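Side-chain contacts in fumarate reductase iron-sulfur subunit (Mycolicibacterium smegmatis, PDB 7D6V), which probably passes electrons from succinate oxidation along its three iron-sulfur clusters toward the quinone site of the membrane-bound succinate dehydrogenase complex: residues 49-54 against 103-108; 61-66 against 70-75; 38-41 against 47-50. All coordinates share one frame; numbering follows the deposited sequence.

All three contacts lie in the 2Fe-2S cluster-binding family region. Along the chain contact 3 comes first, joining helix 33-43 to the loop that follows it; contact 1 starts on the same loop, sharing Ala49 and Val50, and closes only at 103-108; contact 2, the hairpin of strands 63-65 and 70-72, is nested within the loop that contact 1 closes. The centres of contacts 1 and 2 lie about 11 Å apart; that of contact 3 is about 14 Å from each. Contact 1 supplies one cysteine and contact 2 two to the 2Fe-2S cluster, while contact 3 ties the loop leading to it onto the helix.

Contact 1 of 3, residues 49-54 against 103-108; sequences AVRWNC and TDVSFN. With FES (Fe2/s2 (inorganic) cluster), chain E.
The first torsion of Arg51 (chi1 -172°) swings CG to the far side from the backbone N, and a bend at chi3 (-92°) then turns the guanidinium toward the main chain of Thr103. Its two terminal nitrogens close on a single oxygen: NH1 of Arg51 lies 3.1 Å from O of Thr103, and NH2 of Arg51 lies 3.0 Å from the same O. Both are hydrogen bonds; as they converge on one oxygen, neither N-H can point straight at it, and that oxygen, at the guanidinium edge, lies a little out of its plane. NH2 approaches nearly along the C=O axis. Arginine suits the place because it is long enough to span the gap and brings two donors at once. Val105 comes from the opposite direction and sets its CG2 methyl obliquely against the guanidinium, 3.6 Å from NH1 of Arg51. Thr103 O also takes a weak bond from Val105 N, which closes an inverse gamma turn centred on Asp104. The loop 49-54 is the approach to the cluster of this beta-grasp, 2Fe-2S ferredoxin-type domain: Cys54 SG binds the iron FE1 at 2.6 Å, and Cys59 supplies another thiolate. Arg51 thus fixes the start of the cluster loop to the run leading into helix 107-112. NE of Arg51 has a long, weak ion pair with Glu171 of succinate dehydrogenase subunit A.

Contact 2 of 3, residues 61-66 against 70-75; sequences SCSAEI and PRLMCM. With FES (Fe2/s2 (inorganic) cluster), chain E.
A beta hairpin, strands 63-65 and 70-72, is flanked at its open end by two cysteines of the 2Fe-2S site: Cys62, just before the first strand, and Cys74, two residues after the second. Both bind the iron FE2: SG of Cys62 is 2.5 Å from it and SG of Cys74 2.6 Å. The Cys62 sulfur does double duty, accepting a nearly straight hydrogen bond (166° at the hydrogen) from N of Cys74, 3.1 Å away. Such N-H...S bonds are common at iron-sulfur clusters and probably help stabilise the thiolate's negative charge. Beside it, N of Met73 donates to O of Cys62 at 2.9 Å. Within the hairpin, Ala64 and Arg71 form the hydrogen-bonded pair, each N bonding to the other's O. Ser63 with Leu72 and Glu65 with Pro70 are non-hydrogen-bonded pairs, a position that suits proline, which has no N-H to give. On the face of Ala64 and Arg71, CD1 of Ile66 rests on CG of Met73 at 3.5 Å, while CG1 of Ile66 meets CB of Arg71 at 3.5 Å, the two side chains crossing at about a right angle. OE2 of Glu65 makes a salt bridge with Arg159 and accepts hydrogen bonds from Asn153 and the backbone N of Arg93. Ser63 and Pro70 lean on helix 150-154, whereas Ile66, Met73 and Cys74 face helix 33-43.

Contact 3 of 3, residues 38-41 against 47-50; sequences HRLQ and DLAV
Gln41 of helix 33-43 reaches across Leu48 at about a right angle and slants past Val50. Its chain runs straight beyond CG (chi2 -175°), which carries the amide far enough from the helix to meet the loop. There NE2 of Gln41 gives a hydrogen bond to O of Leu48; the modelled 2.5 Å between these two is too short to be trusted as a length. Lower on the side chain, CG of Gln41 lies 4.0 Å from CB of Leu48, so the aliphatic part of glutamine packs while its polar end serves a buried carbonyl. The CG2 methyl of Val50 lies against the amide nitrogen. The helix crosses the sheet of strands 4-14 and 17-27 in the beta-grasp manner of 2Fe-2S ferredoxin domains, and the loop 47-50 is laid along its C-terminal part. The leucines pack together between helix and loop: CD2 of Leu40 stands 4.4 Å from CD2 of Leu48, both branched and apolar as their place against the sheet asks. Leu40 also touches Tyr23 and Val25, Leu48 touches Val10 and Ile37, and Pro532 of succinate dehydrogenase subunit A packs on Gln41.

Contact 1 of 3, residues 49-54 against 103-108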
loop_
_atom_site.group_PDB
_atom_site.type_symbol
_atom_site.label_atom_id
_atom_site.label_comp_id
_atom_site.label_asym_id
_atom_site.label_seq_id
_atom_site.Cartn_x
_atom_site.Cartn_y
_atom_site.Cartn_z
ATOM N N ALA B 49 6.730 3.483 -21.906
ATOM C CA ALA B 49 6.268 2.452 -20.983
ATOM C C ALA B 49 6.402 2.911 -19.534
ATOM O O ALA B 49 7.487 3.314 -19.109
ATOM C CB ALA B 49 7.079 1.178 -21.214
ATOM N N VAL B 50 5.305 2.852 -18.768
ATOM C CA VAL B 50 5.296 3.440 -17.425
ATOM C C VAL B 50 4.827 2.473 -16.340
ATOM O O VAL B 50 5.550 2.238 -15.366
ATOM C CB VAL B 50 4.443 4.720 -17.395
ATOM C CG1 VAL B 50 4.463 5.331 -16.009
ATOM C CG2 VAL B 50 4.961 5.714 -18.400
ATOM N N ARG B 51 3.623 1.912 -16.489
ATOM C CA ARG B 51 3.006 1.026 -15.491
ATOM C C ARG B 51 2.737 1.744 -14.162
ATOM O O ARG B 51 3.424 1.553 -13.161
ATOM C CB ARG B 51 3.839 -0.236 -15.243
ATOM C CG ARG B 51 3.104 -1.237 -14.367
ATOM C CD ARG B 51 4.032 -2.159 -13.613
ATOM N NE ARG B 51 4.289 -3.388 -14.352
ATOM C CZ ARG B 51 5.418 -4.082 -14.278
ATOM N NH1 ARG B 51 6.398 -3.675 -13.486
ATOM N NH2 ARG B 51 5.563 -5.186 -14.991
ATOM N N TRP B 52 1.735 2.614 -14.194
ATOM C CA TRP B 52 1.127 3.163 -12.991
ATOM C C TRP B 52 -0.297 2.633 -12.859
ATOM O O TRP B 52 -0.910 2.210 -13.842
ATOM C CB TRP B 52 1.089 4.692 -13.042
ATOM C CG TRP B 52 0.208 5.195 -14.136
ATOM C CD1 TRP B 52 0.425 5.090 -15.474
ATOM C CD2 TRP B 52 -1.046 5.864 -13.983
ATOM N NE1 TRP B 52 -0.612 5.657 -16.167
ATOM C CE2 TRP B 52 -1.529 6.142 -15.273
ATOM C CE3 TRP B 52 -1.804 6.259 -12.880
ATOM C CZ2 TRP B 52 -2.735 6.800 -15.490
ATOM C CZ3 TRP B 52 -2.999 6.908 -13.098
ATOM C CH2 TRP B 52 -3.453 7.173 -14.391
ATOM N N ASN B 53 -0.822 2.632 -11.638
ATOM C CA ASN B 53 -2.236 2.275 -11.540
ATOM C C ASN B 53 -3.080 3.256 -10.738
ATOM O O ASN B 53 -4.193 3.575 -11.154
ATOM C CB ASN B 53 -2.394 0.878 -10.928
ATOM C CG ASN B 53 -3.811 0.353 -11.045
ATOM O OD1 ASN B 53 -4.580 0.801 -11.889
ATOM N ND2 ASN B 53 -4.163 -0.592 -10.186
ATOM N N CYS B 54 -2.616 3.681 -9.570
ATOM C CA CYS B 54 -3.440 4.561 -8.742
ATOM C C CYS B 54 -3.007 6.019 -8.688
ATOM O O CYS B 54 -3.842 6.919 -8.618
ATOM C CB CYS B 54 -3.542 4.002 -7.319
ATOM S SG CYS B 54 -2.071 4.277 -6.303
ATOM N N THR B 103 9.745 -3.202 -15.655
ATOM C CA THR B 103 10.577 -4.375 -15.458
ATOM C C THR B 103 9.699 -5.595 -15.217
ATOM O O THR B 103 8.515 -5.483 -14.894
ATOM C CB THR B 103 11.548 -4.193 -14.284
ATOM O OG1 THR B 103 10.835 -3.712 -13.140
ATOM C CG2 THR B 103 12.635 -3.206 -14.648
ATOM N N ASP B 104 10.300 -6.769 -15.386
ATOM C CA ASP B 104 9.611 -8.036 -15.156
ATOM C C ASP B 104 9.726 -8.373 -13.677
ATOM O O ASP B 104 10.659 -9.045 -13.239
ATOM C CB ASP B 104 10.198 -9.132 -16.033
ATOM C CG ASP B 104 9.421 -10.426 -15.945
ATOM O OD1 ASP B 104 10.053 -11.501 -15.969
ATOM O OD2 ASP B 104 8.180 -10.371 -15.848
ATOM N N VAL B 105 8.770 -7.890 -12.891
ATOM C CA VAL B 105 8.721 -8.212 -11.458
ATOM C C VAL B 105 7.874 -9.475 -11.339
ATOM O O VAL B 105 6.689 -9.456 -11.005
ATOM C CB VAL B 105 8.189 -7.045 -10.618
ATOM C CG1 VAL B 105 9.233 -5.953 -10.526
ATOM C CG2 VAL B 105 6.919 -6.475 -11.228
ATOM N N SER B 106 8.512 -10.609 -11.602
ATOM C CA SER B 106 7.891 -11.914 -11.433
ATOM C C SER B 106 8.690 -12.835 -10.534
ATOM O O SER B 106 8.135 -13.827 -10.047
ATOM C CB SER B 106 7.681 -12.592 -12.795
ATOM O OG SER B 106 8.888 -13.145 -13.282
ATOM N N PHE B 107 9.972 -12.547 -10.310
ATOM C CA PHE B 107 10.741 -13.214 -9.270
ATOM C C PHE B 107 10.042 -13.096 -7.921
ATOM O O PHE B 107 10.023 -14.047 -7.132
ATOM C CB PHE B 107 12.149 -12.604 -9.248
ATOM C CG PHE B 107 12.873 -12.734 -7.942
ATOM C CD1 PHE B 107 13.682 -13.826 -7.690
ATOM C CD2 PHE B 107 12.784 -11.740 -6.983
ATOM C CE1 PHE B 107 14.361 -13.938 -6.499
ATOM C CE2 PHE B 107 13.458 -11.851 -5.788
ATOM C CZ PHE B 107 14.248 -12.950 -5.547
ATOM N N ASN B 108 9.427 -11.941 -7.660
ATOM C CA ASN B 108 8.710 -11.740 -6.407
ATOM C C ASN B 108 7.478 -12.631 -6.315
ATOM O O ASN B 108 7.227 -13.248 -5.274
ATOM C CB ASN B 108 8.319 -10.271 -6.268
ATOM C CG ASN B 108 9.487 -9.338 -6.484
ATOM O OD1 ASN B 108 10.312 -9.152 -5.597
ATOM N ND2 ASN B 108 9.566 -8.750 -7.669
HETATM FE FE1 FES E . 0.023 3.096 -7.217
HETATM FE FE2 FES E . 2.421 5.087 -7.254
HETATM S S1 FES E . 0.868 4.490 -8.746
HETATM S S2 FES E . 1.868 3.337 -5.978
#

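Contact 2 of 3, residues 61-66 against 70-75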
loop_
_atom_site.group_PDB
_atom_site.type_symbol
_atom_site.label_atom_id
_atom_site.label_comp_id
_atom_site.label_asym_id
_atom_site.label_seq_id
_atom_site.Cartn_x
_atom_site.Cartn_y
_atom_site.Cartn_z
ATOM N N SER B 61 2.833 0.191 -8.052
ATOM C CA SER B 61 2.940 0.034 -9.497
ATOM C C SER B 61 4.060 0.883 -10.083
ATOM O O SER B 61 4.772 0.434 -10.987
ATOM C CB SER B 61 1.610 0.383 -10.159
ATOM O OG SER B 61 0.550 -0.354 -9.585
ATOM N N CYS B 62 4.149 2.127 -9.618
ATOM C CA CYS B 62 5.104 3.106 -10.140
ATOM C C CYS B 62 6.517 3.113 -9.566
ATOM O O CYS B 62 7.127 4.175 -9.442
ATOM C CB CYS B 62 4.509 4.515 -10.041
ATOM S SG CYS B 62 4.632 5.264 -8.400
ATOM N N SER B 63 7.042 1.946 -9.218
ATOM C CA SER B 63 8.407 1.886 -8.714
ATOM C C SER B 63 9.402 2.163 -9.833
ATOM O O SER B 63 9.328 1.563 -10.908
ATOM C CB SER B 63 8.680 0.519 -8.094
ATOM O OG SER B 63 7.769 0.244 -7.049
ATOM N N ALA B 64 10.338 3.072 -9.579
ATOM C CA ALA B 64 11.414 3.360 -10.517
ATOM C C ALA B 64 12.625 3.813 -9.713
ATOM O O ALA B 64 12.627 3.753 -8.482
ATOM C CB ALA B 64 10.977 4.406 -11.549
ATOM N N GLU B 65 13.664 4.258 -10.406
ATOM C CA GLU B 65 14.837 4.854 -9.770
ATOM C C GLU B 65 14.918 6.291 -10.268
ATOM O O GLU B 65 15.331 6.541 -11.404
ATOM C CB GLU B 65 16.093 4.052 -10.075
ATOM C CG GLU B 65 16.005 2.621 -9.574
ATOM C CD GLU B 65 17.301 1.862 -9.711
ATOM O OE1 GLU B 65 18.334 2.493 -10.016
ATOM O OE2 GLU B 65 17.289 0.631 -9.515
ATOM N N ILE B 66 14.528 7.233 -9.408
ATOM C CA ILE B 66 14.156 8.563 -9.877
ATOM C C ILE B 66 15.381 9.403 -10.196
ATOM O O ILE B 66 15.413 10.105 -11.211
ATOM C CB ILE B 66 13.245 9.257 -8.850
ATOM C CG1 ILE B 66 11.859 8.623 -8.879
ATOM C CG2 ILE B 66 13.147 10.739 -9.141
ATOM C CD1 ILE B 66 11.306 8.487 -10.264
ATOM N N PRO B 70 15.835 4.328 -5.575
ATOM C CA PRO B 70 14.547 3.648 -5.767
ATOM C C PRO B 70 13.401 4.371 -5.075
ATOM O O PRO B 70 13.363 4.467 -3.845
ATOM C CB PRO B 70 14.790 2.263 -5.154
ATOM C CG PRO B 70 16.271 2.096 -5.163
ATOM C CD PRO B 70 16.821 3.459 -4.915
ATOM N N ARG B 71 12.461 4.880 -5.865
ATOM C CA ARG B 71 11.344 5.675 -5.385
ATOM C C ARG B 71 10.054 5.223 -6.058
ATOM O O ARG B 71 10.053 4.405 -6.981
ATOM C CB ARG B 71 11.559 7.169 -5.660
ATOM C CG ARG B 71 12.764 7.799 -4.993
ATOM C CD ARG B 71 12.616 7.796 -3.492
ATOM N NE ARG B 71 11.383 8.455 -3.076
ATOM C CZ ARG B 71 11.257 9.762 -2.881
ATOM N NH1 ARG B 71 12.292 10.568 -3.068
ATOM N NH2 ARG B 71 10.090 10.263 -2.504
ATOM N N LEU B 72 8.944 5.762 -5.562
ATOM C CA LEU B 72 7.674 5.731 -6.270
ATOM C C LEU B 72 7.530 7.024 -7.059
ATOM O O LEU B 72 7.761 8.109 -6.522
ATOM C CB LEU B 72 6.501 5.574 -5.304
ATOM C CG LEU B 72 6.363 4.283 -4.502
ATOM C CD1 LEU B 72 5.246 4.432 -3.491
ATOM C CD2 LEU B 72 6.103 3.102 -5.416
ATOM N N MET B 73 7.164 6.904 -8.336
ATOM C CA MET B 73 7.050 8.090 -9.175
ATOM C C MET B 73 5.903 8.987 -8.731
ATOM O O MET B 73 5.999 10.213 -8.845
ATOM C CB MET B 73 6.882 7.684 -10.637
ATOM C CG MET B 73 8.177 7.263 -11.303
ATOM S SD MET B 73 8.008 6.837 -13.042
ATOM C CE MET B 73 7.307 5.198 -12.920
ATOM N N CYS B 74 4.842 8.388 -8.201
ATOM C CA CYS B 74 3.674 9.145 -7.752
ATOM C C CYS B 74 3.861 9.820 -6.391
ATOM O O CYS B 74 2.966 10.519 -5.915
ATOM C CB CYS B 74 2.437 8.245 -7.722
ATOM S SG CYS B 74 2.176 7.386 -6.153
ATOM N N MET B 75 5.018 9.614 -5.769
ATOM C CA MET B 75 5.295 10.208 -4.472
ATOM C C MET B 75 6.539 11.085 -4.451
ATOM O O MET B 75 6.893 11.599 -3.386
ATOM C CB MET B 75 5.432 9.114 -3.405
ATOM C CG MET B 75 4.152 8.340 -3.141
ATOM S SD MET B 75 2.792 9.355 -2.543
ATOM C CE MET B 75 3.377 9.786 -0.910
HETATM FE FE1 FES E . 0.023 3.096 -7.217
HETATM FE FE2 FES E . 2.421 5.087 -7.254
HETATM S S1 FES E . 0.868 4.490 -8.746
HETATM S S2 FES E . 1.868 3.337 -5.978
#

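Contact 3 of 3, residues 38-41 against 47-50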
loop_
_atom_site.group_PDB
_atom_site.type_symbol
_atom_site.label_atom_id
_atom_site.label_comp_id
_atom_site.label_asym_id
_atom_site.label_seq_id
_atom_site.Cartn_x
_atom_site.Cartn_y
_atom_site.Cartn_z
ATOM N N HIS B 38 3.419 11.652 -17.303
ATOM C CA HIS B 38 2.141 11.652 -18.010
ATOM C C HIS B 38 2.074 12.770 -19.041
ATOM O O HIS B 38 1.565 12.573 -20.152
ATOM C CB HIS B 38 0.992 11.780 -17.013
ATOM C CG HIS B 38 0.731 10.533 -16.230
ATOM N ND1 HIS B 38 -0.080 10.511 -15.117
ATOM C CD2 HIS B 38 1.174 9.265 -16.398
ATOM C CE1 HIS B 38 -0.125 9.282 -14.633
ATOM N NE2 HIS B 38 0.628 8.508 -15.392
ATOM N N ARG B 39 2.568 13.958 -18.688
ATOM C CA ARG B 39 2.600 15.059 -19.645
ATOM C C ARG B 39 3.504 14.735 -20.828
ATOM O O ARG B 39 3.170 15.039 -21.980
ATOM C CB ARG B 39 3.057 16.343 -18.957
ATOM C CG ARG B 39 2.755 17.596 -19.752
ATOM C CD ARG B 39 3.378 18.823 -19.125
ATOM N NE ARG B 39 3.313 18.789 -17.669
ATOM C CZ ARG B 39 2.259 19.172 -16.956
ATOM N NH1 ARG B 39 1.169 19.615 -17.564
ATOM N NH2 ARG B 39 2.293 19.107 -15.635
ATOM N N LEU B 40 4.655 14.115 -20.562
ATOM C CA LEU B 40 5.545 13.708 -21.643
ATOM C C LEU B 40 4.883 12.669 -22.541
ATOM O O LEU B 40 5.057 12.694 -23.764
ATOM C CB LEU B 40 6.850 13.171 -21.058
ATOM C CG LEU B 40 7.971 12.837 -22.035
ATOM C CD1 LEU B 40 8.487 14.093 -22.701
ATOM C CD2 LEU B 40 9.089 12.107 -21.316
ATOM N N GLN B 41 4.131 11.742 -21.948
ATOM C CA GLN B 41 3.393 10.759 -22.736
ATOM C C GLN B 41 2.348 11.423 -23.618
ATOM O O GLN B 41 2.206 11.078 -24.796
ATOM C CB GLN B 41 2.724 9.747 -21.812
ATOM C CG GLN B 41 3.428 8.421 -21.721
ATOM C CD GLN B 41 2.656 7.430 -20.889
ATOM O OE1 GLN B 41 1.740 7.799 -20.159
ATOM N NE2 GLN B 41 3.014 6.159 -20.998
ATOM N N ASP B 47 4.127 6.291 -26.726
ATOM C CA ASP B 47 4.384 4.871 -26.524
ATOM C C ASP B 47 5.390 4.604 -25.408
ATOM O O ASP B 47 5.995 3.530 -25.373
ATOM C CB ASP B 47 4.871 4.236 -27.824
ATOM C CG ASP B 47 6.039 4.977 -28.427
ATOM O OD1 ASP B 47 6.237 6.157 -28.073
ATOM O OD2 ASP B 47 6.772 4.380 -29.238
ATOM N N LEU B 48 5.586 5.555 -24.500
ATOM C CA LEU B 48 6.532 5.382 -23.405
ATOM C C LEU B 48 5.947 4.474 -22.328
ATOM O O LEU B 48 4.822 4.686 -21.870
ATOM C CB LEU B 48 6.904 6.737 -22.808
ATOM C CG LEU B 48 7.656 6.731 -21.481
ATOM C CD1 LEU B 48 9.108 6.403 -21.713
ATOM C CD2 LEU B 48 7.516 8.077 -20.805
ATOM N N ALA B 49 6.730 3.483 -21.906
ATOM C CA ALA B 49 6.268 2.452 -20.983
ATOM C C ALA B 49 6.402 2.911 -19.534
ATOM O O ALA B 49 7.487 3.314 -19.109
ATOM C CB ALA B 49 7.079 1.178 -21.214
ATOM N N VAL B 50 5.305 2.852 -18.768
ATOM C CA VAL B 50 5.296 3.440 -17.425
ATOM C C VAL B 50 4.827 2.473 -16.340
ATOM O O VAL B 50 5.550 2.238 -15.366
ATOM C CB VAL B 50 4.443 4.720 -17.395
ATOM C CG1 VAL B 50 4.463 5.331 -16.009
ATOM C CG2 VAL B 50 4.961 5.714 -18.400
#